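Local coordinates for aminoglycoside phosphotransferase (Mycobacterium smegmatis, PDB 6EF6), which phosphorylates (S)-1-amino-2-propanol as a kinase associated with the aminoacetone utilization microcompartment, at residues A[263-268]-A[301-306]. Numbering follows the deposited sequence.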
# COMPACT_ATOMS: atom_id res chain seq x y z
N TYR A 263 -8.70 -2.54 -6.73
CA TYR A 263 -7.63 -3.24 -6.04
C TYR A 263 -7.33 -2.59 -4.70
O TYR A 263 -6.91 -3.27 -3.78
CB TYR A 263 -6.39 -3.26 -6.96
CG TYR A 263 -5.14 -3.80 -6.30
CD1 TYR A 263 -5.05 -5.10 -5.81
CD2 TYR A 263 -4.04 -3.00 -6.14
CE1 TYR A 263 -3.92 -5.56 -5.18
CE2 TYR A 263 -2.86 -3.46 -5.52
CZ TYR A 263 -2.84 -4.75 -5.04
OH TYR A 263 -1.70 -5.20 -4.42
N ASP A 264 -7.56 -1.28 -4.55
CA ASP A 264 -7.37 -0.66 -3.24
C ASP A 264 -8.21 -1.33 -2.15
O ASP A 264 -7.77 -1.40 -0.97
CB ASP A 264 -7.67 0.84 -3.30
CG ASP A 264 -6.57 1.67 -3.88
OD1 ASP A 264 -5.37 1.32 -3.78
OD2 ASP A 264 -6.92 2.75 -4.42
N PHE A 265 -9.39 -1.88 -2.50
CA PHE A 265 -10.14 -2.62 -1.48
C PHE A 265 -9.42 -3.91 -1.05
O PHE A 265 -9.39 -4.27 0.14
CB PHE A 265 -11.59 -2.99 -1.90
CG PHE A 265 -12.25 -3.83 -0.86
CD1 PHE A 265 -12.54 -3.29 0.38
CD2 PHE A 265 -12.55 -5.17 -1.13
CE1 PHE A 265 -13.06 -4.08 1.39
CE2 PHE A 265 -13.11 -5.96 -0.13
CZ PHE A 265 -13.40 -5.41 1.12
N GLY A 266 -8.85 -4.65 -2.00
CA GLY A 266 -8.03 -5.78 -1.59
C GLY A 266 -6.94 -5.39 -0.63
O GLY A 266 -6.67 -6.09 0.35
N THR A 267 -6.32 -4.23 -0.85
CA THR A 267 -5.26 -3.82 0.06
C THR A 267 -5.81 -3.50 1.46
O THR A 267 -5.08 -3.66 2.43
CB THR A 267 -4.41 -2.67 -0.49
OG1 THR A 267 -5.08 -1.41 -0.39
CG2 THR A 267 -3.92 -2.93 -1.90
N ALA A 268 -7.06 -3.03 1.58
CA ALA A 268 -7.68 -2.74 2.86
C ALA A 268 -7.68 -3.96 3.78
O ALA A 268 -7.68 -3.79 5.00
CB ALA A 268 -9.10 -2.28 2.61
N ALA A 301 -19.16 -6.38 -7.59
CA ALA A 301 -19.03 -7.78 -7.94
C ALA A 301 -17.60 -8.19 -8.20
O ALA A 301 -17.33 -9.41 -8.15
CB ALA A 301 -19.90 -8.09 -9.17
N MET A 302 -16.67 -7.26 -8.34
CA MET A 302 -15.26 -7.56 -8.50
C MET A 302 -14.48 -7.46 -7.20
O MET A 302 -13.30 -7.75 -7.15
CB MET A 302 -14.62 -6.66 -9.57
CG MET A 302 -14.97 -7.06 -10.96
SD MET A 302 -14.32 -8.66 -11.49
CE MET A 302 -12.62 -8.24 -11.68
N LEU A 303 -15.11 -7.01 -6.11
CA LEU A 303 -14.37 -6.89 -4.85
C LEU A 303 -13.75 -8.21 -4.39
O LEU A 303 -12.56 -8.20 -4.04
CB LEU A 303 -15.21 -6.20 -3.75
CG LEU A 303 -15.61 -4.79 -4.11
CD1 LEU A 303 -16.50 -4.20 -3.01
CD2 LEU A 303 -14.45 -3.88 -4.35
N PRO A 304 -14.43 -9.33 -4.48
CA PRO A 304 -13.77 -10.59 -4.09
C PRO A 304 -12.57 -10.90 -4.97
O PRO A 304 -11.53 -11.39 -4.47
CB PRO A 304 -14.90 -11.62 -4.18
CG PRO A 304 -16.17 -10.82 -4.02
CD PRO A 304 -15.87 -9.49 -4.70
N SER A 305 -12.67 -10.62 -6.28
CA SER A 305 -11.53 -10.80 -7.16
C SER A 305 -10.33 -9.98 -6.70
O SER A 305 -9.19 -10.46 -6.72
CB SER A 305 -11.89 -10.39 -8.58
OG SER A 305 -12.73 -11.32 -9.24
N PHE A 306 -10.54 -8.73 -6.29
CA PHE A 306 -9.45 -7.90 -5.84
C PHE A 306 -8.86 -8.34 -4.52
O PHE A 306 -7.67 -8.16 -4.29
CB PHE A 306 -9.84 -6.41 -5.84
CG PHE A 306 -9.97 -5.86 -7.26
CD1 PHE A 306 -8.89 -5.98 -8.14
CD2 PHE A 306 -11.16 -5.37 -7.76
CE1 PHE A 306 -8.97 -5.56 -9.46
CE2 PHE A 306 -11.25 -4.92 -9.13
CZ PHE A 306 -10.15 -5.07 -9.97
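Between Tyr-263 and Phe-265, which both touch helix 303-320, the carbonyl oxygen of Asp-264 accepts two hydrogen bonds. Thr-267 OG1 donates to Asp-264 O at 2.8 Å and Ala-268 N donates to it at 3.1 Å. Both donors come from the same face of the carbonyl plane. The contact with 301-306 itself is buried packing. With CG anti to its own carbonyl carbon (chi1 -71°), the ring of Phe-306 is laid against the start of helix 263-268. One face of its ring receives the backbone of Tyr-263: Tyr-263 N sits 3.6 Å from Phe-306 CG, offset toward the rim. Tyr-263 CB adds an apolar touch on Phe-306 CD1. The edge of the Tyr-263 ring is turned to Phe-306 O, while Thr-267 CG2 lies over one of its faces. Gly-266 has no side chain, and the two backbones come close here: Gly-266 CA is 3.6 Å from Phe-306 O. Leu-303 and Phe-265 cross at about a right angle. The CD2 methyl of Leu-303 reaches Phe-265 CB at 3.9 Å, and Leu-303 CB approaches Phe-265 CD2 obliquely. Trp-285 meets Phe-265 edge-to-face and extends this apolar cluster to helix 278-290. Tyr-263 OH is hydrogen-bonded to Arg-310 NH1, and Arg-310 lines the pocket of the bound 1-methoxypropan-2-amine, so Tyr-263 is a second-shell residue there. The CB of Asp-264 points away from 301-306, and its carboxylate accepts from Ala-230 N and His-158 NE2. Residues 264-266 read DFG, probably by chance, since one of the two sodium ions is bound by Asp-231 and Asp-252, not by Asp-264. The hold of Asp-264 on the backbone beside Asp-231 instead recalls the F-helix aspartate that braces the catalytic loop in the protein kinase-like fold.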